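Local coordinates for peptidoglycan synthetase penicillin-binding protein 3 (Bifidobacterium adolescentis, PDB 4YE5) that probably binds penicillin and, as a member of the transpeptidase family, is likely to cross-link peptidoglycan strands during cell-wall synthesis, at residues I519-K524 against A540-F545. Sequence-based numbering, arbitrary orientation.
Sequences ITVVLK and AEIGEF
Ile519 and Ile542 interleave, each side chain passing alongside the other, so that Ile519 ends on the helix backbone and Ile542 on side chains of the strand. Ile519 CG2 meets Ile542 CG2 at 3.9 Å, while the longer branch of Ile519 runs on beyond the neighbouring side chain to the helix itself. There Ile519 CD1 settles on the bare backbone of Gly543, 3.6 Å from Gly543 CA and nearly as close to the amide N; with no side chain on that glycine, the methyl lies directly against the helix turn. In Ile542 CG1 lies anti to the carbonyl carbon (chi1 -63°) and the branch is extended from there (chi2 163°), bringing CD1 to Val521. Ile542 CD1 lies 3.9 Å from Val521 CG2, the two side chains meeting at a slant, and it also skirts Ile519 CG2. Ile542 thus sits over two alternate residues of one strand face and touches Val247 on the adjacent strand as well. The axes of segments 519-524 and 540-545 approach to 9.0 Å and run roughly antiparallel, at 151°. This buried aliphatic layer seats the C-terminal helix 535-549 on the five-stranded antiparallel sheet, as in the penicillin-binding transpeptidase and beta-lactamase fold.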
ATOM      1  N   ILE A 519      -1.948  -9.135  13.639  1.00 11.80           N
ATOM      2  CA  ILE A 519      -0.903  -9.625  12.763  1.00 12.22           C
ATOM      3  C   ILE A 519      -1.491 -10.807  12.061  1.00 13.51           C
ATOM      4  O   ILE A 519      -1.907 -11.771  12.700  1.00 12.63           O
ATOM      5  CB  ILE A 519       0.290 -10.167  13.575  1.00 16.61           C
ATOM      6  CG1 ILE A 519       0.868  -9.080  14.505  1.00 15.03           C
ATOM      7  CG2 ILE A 519       1.393 -10.677  12.633  1.00  9.92           C
ATOM      8  CD1 ILE A 519       1.702  -9.697  15.642  1.00 16.53           C
ATOM      9  N   THR A 520      -1.516 -10.754  10.743  1.00 11.05           N
ATOM     10  CA  THR A 520      -2.056 -11.870   9.996  1.00 12.05           C
ATOM     11  C   THR A 520      -1.005 -12.390   9.031  1.00 14.83           C
ATOM     12  O   THR A 520      -0.319 -11.607   8.380  1.00 13.79           O
ATOM     13  CB  THR A 520      -3.303 -11.440   9.209  1.00 12.57           C
ATOM     14  OG1 THR A 520      -4.289 -10.929  10.118  1.00 13.64           O
ATOM     15  CG2 THR A 520      -3.894 -12.633   8.447  1.00  9.90           C
ATOM     16  N   VAL A 521      -0.880 -13.708   8.938  1.00 12.66           N
ATOM     17  CA  VAL A 521       0.063 -14.339   8.020  1.00 11.70           C
ATOM     18  C   VAL A 521      -0.669 -15.388   7.180  1.00 14.30           C
ATOM     19  O   VAL A 521      -1.504 -16.128   7.702  1.00 14.36           O
ATOM     20  CB  VAL A 521       1.238 -14.996   8.781  1.00 12.38           C
ATOM     21  CG1 VAL A 521       2.100 -15.888   7.824  1.00  9.97           C
ATOM     22  CG2 VAL A 521       2.124 -13.924   9.411  1.00  9.49           C
ATOM     23  N   VAL A 522      -0.377 -15.425   5.882  1.00 13.52           N
ATOM     24  CA  VAL A 522      -0.908 -16.455   4.987  1.00 12.92           C
ATOM     25  C   VAL A 522       0.241 -17.058   4.195  1.00 17.39           C
ATOM     26  O   VAL A 522       0.993 -16.321   3.557  1.00 13.12           O
ATOM     27  CB  VAL A 522      -1.943 -15.852   3.993  1.00 11.59           C
ATOM     28  CG1 VAL A 522      -2.567 -16.953   3.158  1.00 10.66           C
ATOM     29  CG2 VAL A 522      -3.025 -15.062   4.766  1.00 13.01           C
ATOM     30  N   LEU A 523       0.382 -18.383   4.236  1.00 10.68           N
ATOM     31  CA  LEU A 523       1.446 -19.084   3.505  1.00 16.37           C
ATOM     32  C   LEU A 523       0.824 -20.114   2.592  1.00 22.16           C
ATOM     33  O   LEU A 523      -0.095 -20.828   2.999  1.00 16.32           O
ATOM     34  CB  LEU A 523       2.391 -19.826   4.485  1.00 11.33           C
ATOM     35  CG  LEU A 523       2.961 -19.000   5.641  1.00 10.95           C
ATOM     36  CD1 LEU A 523       3.751 -19.931   6.582  1.00 11.29           C
ATOM     37  CD2 LEU A 523       3.874 -17.875   5.129  1.00 11.23           C
ATOM     38  N   LYS A 524       1.329 -20.207   1.368  1.00 13.62           N
ATOM     39  CA  LYS A 524       0.848 -21.211   0.425  1.00 13.13           C
ATOM     40  C   LYS A 524       1.748 -22.432   0.426  1.00 17.01           C
ATOM     41  O   LYS A 524       2.958 -22.313   0.267  1.00 14.04           O
ATOM     42  CB  LYS A 524       0.740 -20.652  -0.997  1.00 13.51           C
ATOM     43  CG  LYS A 524       0.179 -21.701  -2.003  1.00 14.65           C
ATOM     44  CD  LYS A 524      -0.134 -21.081  -3.381  1.00 17.18           C
ATOM     45  CE  LYS A 524      -0.523 -22.197  -4.379  1.00 20.85           C
ATOM     46  NZ  LYS A 524      -1.178 -21.657  -5.628  1.00 22.47           N
ATOM     47  N   ALA A 540       3.909 -15.248  15.403  1.00 14.27           N
ATOM     48  CA  ALA A 540       4.564 -15.087  16.699  1.00 21.11           C
ATOM     49  C   ALA A 540       5.983 -14.495  16.624  1.00 18.40           C
ATOM     50  O   ALA A 540       6.411 -13.771  17.530  1.00 17.47           O
ATOM     51  CB  ALA A 540       4.560 -16.429  17.481  1.00 17.06           C
ATOM     52  N   GLU A 541       6.714 -14.810  15.560  1.00 17.67           N
ATOM     53  CA  GLU A 541       8.022 -14.184  15.322  1.00 18.52           C
ATOM     54  C   GLU A 541       7.852 -12.667  15.113  1.00 22.42           C
ATOM     55  O   GLU A 541       8.613 -11.861  15.630  1.00 19.05           O
ATOM     56  CB  GLU A 541       8.689 -14.781  14.079  1.00 19.32           C
ATOM     57  CG  GLU A 541       9.181 -16.217  14.234  1.00 37.56           C
ATOM     58  CD  GLU A 541      10.365 -16.317  15.180  1.00 50.97           C
ATOM     59  OE1 GLU A 541      11.361 -15.593  14.938  1.00 54.81           O
ATOM     60  OE2 GLU A 541      10.291 -17.098  16.171  1.00 52.93           O
ATOM     61  N   ILE A 542       6.847 -12.285  14.341  1.00 17.67           N
ATOM     62  CA  ILE A 542       6.548 -10.870  14.142  1.00 15.76           C
ATOM     63  C   ILE A 542       6.089 -10.265  15.467  1.00 18.89           C
ATOM     64  O   ILE A 542       6.574  -9.208  15.876  1.00 18.84           O
ATOM     65  CB  ILE A 542       5.492 -10.695  13.043  1.00 16.75           C
ATOM     66  CG1 ILE A 542       6.051 -11.217  11.711  1.00 14.56           C
ATOM     67  CG2 ILE A 542       5.040  -9.214  12.928  1.00 11.23           C
ATOM     68  CD1 ILE A 542       4.943 -11.480  10.655  1.00 11.62           C
ATOM     69  N   GLY A 543       5.179 -10.962  16.145  1.00 15.13           N
ATOM     70  CA  GLY A 543       4.704 -10.540  17.458  1.00 18.29           C
ATOM     71  C   GLY A 543       5.823 -10.264  18.458  1.00 18.71           C
ATOM     72  O   GLY A 543       5.847  -9.213  19.106  1.00 20.40           O
ATOM     73  N   GLU A 544       6.764 -11.195  18.573  1.00 21.34           N
ATOM     74  CA  GLU A 544       7.924 -10.998  19.441  1.00 26.38           C
ATOM     75  C   GLU A 544       8.677  -9.702  19.125  1.00 23.52           C
ATOM     76  O   GLU A 544       9.028  -8.945  20.018  1.00 21.22           O
ATOM     77  CB  GLU A 544       8.900 -12.173  19.327  1.00 27.50           C
ATOM     78  CG  GLU A 544      10.161 -11.963  20.161  1.00 28.09           C
ATOM     79  CD  GLU A 544      11.264 -12.979  19.884  1.00 36.40           C
ATOM     80  OE1 GLU A 544      11.503 -13.346  18.704  1.00 36.39           O
ATOM     81  OE2 GLU A 544      11.898 -13.410  20.862  1.00 43.67           O
ATOM     82  N   PHE A 545       8.942  -9.457  17.848  1.00 19.90           N
ATOM     83  CA  PHE A 545       9.653  -8.236  17.455  1.00 23.04           C
ATOM     84  C   PHE A 545       8.874  -6.976  17.869  1.00 20.11           C
ATOM     85  O   PHE A 545       9.461  -6.026  18.349  1.00 18.22           O
ATOM     86  CB  PHE A 545       9.890  -8.232  15.939  1.00 23.19           C
ATOM     87  CG  PHE A 545      10.440  -6.929  15.403  1.00 28.07           C
ATOM     88  CD1 PHE A 545      11.791  -6.616  15.542  1.00 23.61           C
ATOM     89  CD2 PHE A 545       9.617  -6.039  14.741  1.00 24.72           C
ATOM     90  CE1 PHE A 545      12.300  -5.418  15.053  1.00 24.32           C
ATOM     91  CE2 PHE A 545      10.116  -4.842  14.236  1.00 18.52           C
ATOM     92  CZ  PHE A 545      11.457  -4.532  14.394  1.00 23.36           C
TER